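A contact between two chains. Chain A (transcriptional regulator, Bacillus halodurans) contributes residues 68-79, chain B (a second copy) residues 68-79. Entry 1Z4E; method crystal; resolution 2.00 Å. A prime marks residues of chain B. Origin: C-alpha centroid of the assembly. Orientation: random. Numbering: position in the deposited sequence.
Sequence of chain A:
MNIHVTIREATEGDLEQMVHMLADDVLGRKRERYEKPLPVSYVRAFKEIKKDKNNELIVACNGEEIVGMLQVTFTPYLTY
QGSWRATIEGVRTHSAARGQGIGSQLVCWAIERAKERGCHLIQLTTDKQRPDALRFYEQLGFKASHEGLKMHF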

# COMPACT_ATOMS: atom_id res chain seq x y z
N GLY A 68 -0.80 -20.96 5.84
CA GLY A 68 -0.30 -19.60 5.76
C GLY A 68 -0.97 -18.84 4.64
O GLY A 68 -1.46 -19.43 3.68
N MET A 69 -1.00 -17.52 4.75
CA MET A 69 -1.64 -16.69 3.73
C MET A 69 -1.09 -15.27 3.75
O MET A 69 -0.49 -14.83 4.73
CB MET A 69 -3.16 -16.63 3.98
CG MET A 69 -3.56 -15.89 5.27
SD MET A 69 -5.35 -15.91 5.73
CE MET A 69 -5.97 -14.67 4.62
N LEU A 70 -1.31 -14.55 2.66
CA LEU A 70 -0.94 -13.15 2.55
C LEU A 70 -1.60 -12.60 1.31
O LEU A 70 -2.04 -13.36 0.44
CB LEU A 70 0.59 -12.97 2.46
CG LEU A 70 1.37 -13.47 1.23
CD1 LEU A 70 1.03 -12.64 -0.00
CD2 LEU A 70 2.85 -13.38 1.51
N GLN A 71 -1.69 -11.28 1.23
CA GLN A 71 -2.24 -10.65 0.04
C GLN A 71 -1.11 -9.81 -0.50
O GLN A 71 -0.31 -9.26 0.27
CB GLN A 71 -3.44 -9.76 0.37
CG GLN A 71 -4.17 -9.27 -0.89
CD GLN A 71 -5.42 -8.45 -0.59
OE1 GLN A 71 -6.06 -8.64 0.44
NE2 GLN A 71 -5.78 -7.56 -1.51
N VAL A 72 -1.00 -9.73 -1.82
CA VAL A 72 0.05 -8.92 -2.42
C VAL A 72 -0.57 -8.13 -3.57
O VAL A 72 -1.38 -8.67 -4.34
CB VAL A 72 1.23 -9.80 -2.91
CG1 VAL A 72 0.76 -10.75 -4.00
CG2 VAL A 72 2.37 -8.92 -3.40
N THR A 73 -0.23 -6.85 -3.65
CA THR A 73 -0.75 -5.96 -4.67
C THR A 73 0.41 -5.30 -5.43
O THR A 73 1.33 -4.76 -4.81
CB THR A 73 -1.62 -4.85 -4.05
OG1 THR A 73 -0.78 -3.95 -3.32
CG2 THR A 73 -2.62 -5.45 -3.08
N PHE A 74 0.35 -5.36 -6.76
CA PHE A 74 1.38 -4.79 -7.62
C PHE A 74 0.79 -3.51 -8.19
O PHE A 74 -0.23 -3.54 -8.87
CB PHE A 74 1.71 -5.77 -8.74
CG PHE A 74 2.02 -7.15 -8.24
CD1 PHE A 74 3.22 -7.41 -7.58
CD2 PHE A 74 1.10 -8.18 -8.40
CE1 PHE A 74 3.49 -8.69 -7.08
CE2 PHE A 74 1.36 -9.46 -7.91
CZ PHE A 74 2.56 -9.71 -7.24
N THR A 75 1.45 -2.38 -7.93
CA THR A 75 0.94 -1.08 -8.35
C THR A 75 1.99 -0.14 -8.95
O THR A 75 3.13 -0.11 -8.50
CB THR A 75 0.33 -0.36 -7.11
OG1 THR A 75 -0.58 -1.25 -6.45
CG2 THR A 75 -0.41 0.92 -7.52
N PRO A 76 1.62 0.62 -10.00
CA PRO A 76 2.57 1.55 -10.62
C PRO A 76 2.54 2.88 -9.86
O PRO A 76 1.49 3.29 -9.36
CB PRO A 76 2.04 1.69 -12.04
CG PRO A 76 0.55 1.58 -11.85
CD PRO A 76 0.44 0.42 -10.87
N TYR A 77 3.69 3.54 -9.78
CA TYR A 77 3.83 4.83 -9.13
C TYR A 77 4.76 5.67 -10.01
O TYR A 77 5.48 5.12 -10.84
CB TYR A 77 4.47 4.67 -7.74
CG TYR A 77 3.67 3.83 -6.78
CD1 TYR A 77 2.73 4.40 -5.92
CD2 TYR A 77 3.86 2.45 -6.72
CE1 TYR A 77 1.99 3.60 -5.02
CE2 TYR A 77 3.14 1.66 -5.84
CZ TYR A 77 2.22 2.23 -4.99
OH TYR A 77 1.54 1.41 -4.12
N LEU A 78 4.76 6.99 -9.81
CA LEU A 78 5.65 7.87 -10.56
C LEU A 78 7.02 7.91 -9.89
O LEU A 78 8.03 8.16 -10.53
CB LEU A 78 5.10 9.30 -10.61
CG LEU A 78 3.85 9.58 -11.44
CD1 LEU A 78 3.50 11.06 -11.33
CD2 LEU A 78 4.09 9.19 -12.90
N THR A 79 7.04 7.66 -8.58
CA THR A 79 8.29 7.69 -7.83
C THR A 79 9.26 6.60 -8.23
O THR A 79 8.87 5.58 -8.81
CB THR A 79 8.02 7.59 -6.32
OG1 THR A 79 7.25 6.41 -6.05
CG2 THR A 79 7.25 8.82 -5.84
N GLY B 68 1.20 21.16 -5.43
CA GLY B 68 1.13 20.02 -4.54
C GLY B 68 0.71 18.77 -5.29
O GLY B 68 0.14 18.86 -6.38
N MET B 69 0.98 17.60 -4.72
CA MET B 69 0.61 16.36 -5.38
C MET B 69 0.60 15.18 -4.43
O MET B 69 1.16 15.23 -3.34
CB MET B 69 1.59 16.06 -6.54
CG MET B 69 3.02 15.68 -6.09
SD MET B 69 4.25 15.40 -7.43
CE MET B 69 3.79 13.73 -7.92
N LEU B 70 -0.07 14.11 -4.85
CA LEU B 70 -0.12 12.87 -4.10
C LEU B 70 -0.76 11.82 -4.99
O LEU B 70 -1.43 12.15 -5.98
CB LEU B 70 -0.92 13.00 -2.80
CG LEU B 70 -2.44 13.17 -2.75
CD1 LEU B 70 -3.16 11.94 -3.29
CD2 LEU B 70 -2.85 13.40 -1.30
N GLN B 71 -0.53 10.56 -4.66
CA GLN B 71 -1.14 9.47 -5.40
C GLN B 71 -1.96 8.74 -4.35
O GLN B 71 -1.56 8.66 -3.19
CB GLN B 71 -0.08 8.52 -5.98
CG GLN B 71 -0.68 7.43 -6.88
CD GLN B 71 0.37 6.60 -7.59
OE1 GLN B 71 1.50 7.05 -7.76
NE2 GLN B 71 0.01 5.40 -8.01
N VAL B 72 -3.12 8.23 -4.75
CA VAL B 72 -3.95 7.50 -3.81
C VAL B 72 -4.48 6.28 -4.54
O VAL B 72 -4.88 6.37 -5.70
CB VAL B 72 -5.12 8.36 -3.27
CG1 VAL B 72 -5.97 8.88 -4.43
CG2 VAL B 72 -5.95 7.54 -2.30
N THR B 73 -4.46 5.13 -3.87
CA THR B 73 -4.93 3.88 -4.46
C THR B 73 -6.00 3.24 -3.59
O THR B 73 -5.84 3.13 -2.37
CB THR B 73 -3.77 2.89 -4.64
OG1 THR B 73 -3.35 2.42 -3.35
CG2 THR B 73 -2.59 3.57 -5.30
N PHE B 74 -7.09 2.81 -4.23
CA PHE B 74 -8.22 2.18 -3.56
C PHE B 74 -8.16 0.69 -3.87
O PHE B 74 -8.28 0.27 -5.02
CB PHE B 74 -9.52 2.80 -4.08
CG PHE B 74 -9.52 4.30 -4.00
CD1 PHE B 74 -9.64 4.95 -2.78
CD2 PHE B 74 -9.31 5.07 -5.14
CE1 PHE B 74 -9.55 6.34 -2.68
CE2 PHE B 74 -9.22 6.47 -5.06
CZ PHE B 74 -9.34 7.10 -3.82
N THR B 75 -7.98 -0.11 -2.82
CA THR B 75 -7.80 -1.54 -2.98
C THR B 75 -8.67 -2.38 -2.05
O THR B 75 -8.90 -2.01 -0.90
CB THR B 75 -6.32 -1.91 -2.71
OG1 THR B 75 -5.48 -1.10 -3.53
CG2 THR B 75 -6.05 -3.40 -3.00
N PRO B 76 -9.18 -3.52 -2.56
CA PRO B 76 -10.02 -4.41 -1.74
C PRO B 76 -9.11 -5.42 -1.02
O PRO B 76 -8.11 -5.88 -1.59
CB PRO B 76 -10.90 -5.10 -2.77
CG PRO B 76 -9.96 -5.25 -3.95
CD PRO B 76 -9.27 -3.89 -3.98
N TYR B 77 -9.44 -5.74 0.23
CA TYR B 77 -8.65 -6.70 1.00
C TYR B 77 -9.62 -7.65 1.73
O TYR B 77 -10.79 -7.32 1.91
CB TYR B 77 -7.81 -5.99 2.06
CG TYR B 77 -6.80 -5.00 1.54
CD1 TYR B 77 -5.47 -5.37 1.31
CD2 TYR B 77 -7.16 -3.68 1.29
CE1 TYR B 77 -4.53 -4.43 0.85
CE2 TYR B 77 -6.24 -2.74 0.84
CZ TYR B 77 -4.93 -3.12 0.62
OH TYR B 77 -4.04 -2.17 0.19
N LEU B 78 -9.11 -8.81 2.15
CA LEU B 78 -9.92 -9.76 2.91
C LEU B 78 -10.04 -9.30 4.36
O LEU B 78 -11.06 -9.52 5.00
CB LEU B 78 -9.29 -11.15 2.91
CG LEU B 78 -9.70 -12.19 1.88
CD1 LEU B 78 -9.18 -13.55 2.34
CD2 LEU B 78 -11.22 -12.23 1.72
N THR B 79 -8.98 -8.68 4.87
CA THR B 79 -8.94 -8.19 6.25
C THR B 79 -10.01 -7.15 6.55
O THR B 79 -10.49 -6.45 5.66
CB THR B 79 -7.56 -7.60 6.59
OG1 THR B 79 -7.15 -6.70 5.56
CG2 THR B 79 -6.52 -8.71 6.75
O HOH W 1 -6.11 -9.21 3.16
O HOH W 2 3.73 8.42 -7.10

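When two copies of a protein bring the same strand together face to face, too far apart for their backbones to pair, side chains and water can supply the polar links, and near-twofold symmetry makes each link occur twice. The contact between the two 68-79 stretches of this regulator is a compact example. Its anchors are two hydrogen bonds in which a glutamine amide reaches the partner's main chain. Gln71 NE2 donates to Pro76′ O at 2.9 Å with an N-H...acceptor angle of 165°, and Gln71′ NE2 donates to Pro76 O at 2.9 Å with an angle of 162°. Short and nearly straight, both have good geometry. In each bond the acceptor is a main-chain carbonyl oxygen, so the link is from side chain to backbone. The glutamines can reach that far because their side chains are extended, with chi1 and chi2 both t in each copy.

The other end of each amide is used as well. Water 1 donates to Gln71 OE1 at 2.8 Å and accepts from Leu78′ N at 3.2 Å; in the symmetry-related site, water 2 donates to Gln71′ OE1 at 2.7 Å and accepts from Leu78 N at 3.2 Å. One carboxamide thus engages two nearby points of the opposing backbone, the Pro76 carbonyl directly and the Leu78 amide through solvent. The glutamine oxygen also lies close to the intervening tyrosine, with Gln71 OE1 3.4 Å from Tyr77′ CD1 and Gln71′ OE1 3.5 Å from Tyr77 CD1. In both copies the approach to the ring is oblique. Gln71 also has the largest covered area on each side, 66 Å² in either chain.

The backbone arrangement sets the glutamines within reach of these partners. The strands run roughly antiparallel, at 149° between their N-to-C directions, and their axes come no closer than 9.7 Å, well beyond the spacing of neighbouring strands in a sheet. The register sets Gln71 against Tyr77′ and Thr73 against Thr75′, with the reciprocal pairs completing the pattern. Strand alternation then sorts the side chains: the CA-to-CB bonds of Met69, Gln71, Thr73 and Thr75 point toward the partner, whereas Val72 points away and Leu70 and Phe74 are out of reach.

Between the two glutamine links lie two threonine pairs, each meeting through its methyl groups. Thr73 CG2 lies 4.0 Å from Thr75′ CG2, and Thr75 CG2 lies 4.1 Å from Thr73′ CG2, so these residues meet through their carbon branches. Farther out, Met69 CE packs against Leu78′ CD1 at 4.1 Å and Leu78 CD1 against Met69′ CE at 4.3 Å, an apolar pair at each end. The symmetry is close but not exact: chi1 of Leu78 is -70°, in the m well, while that of Leu78′ is -94°, between wells. With 445 Å² buried in total, the example shows how paired side-chain-to-backbone bonds can be combined with modest apolar packing.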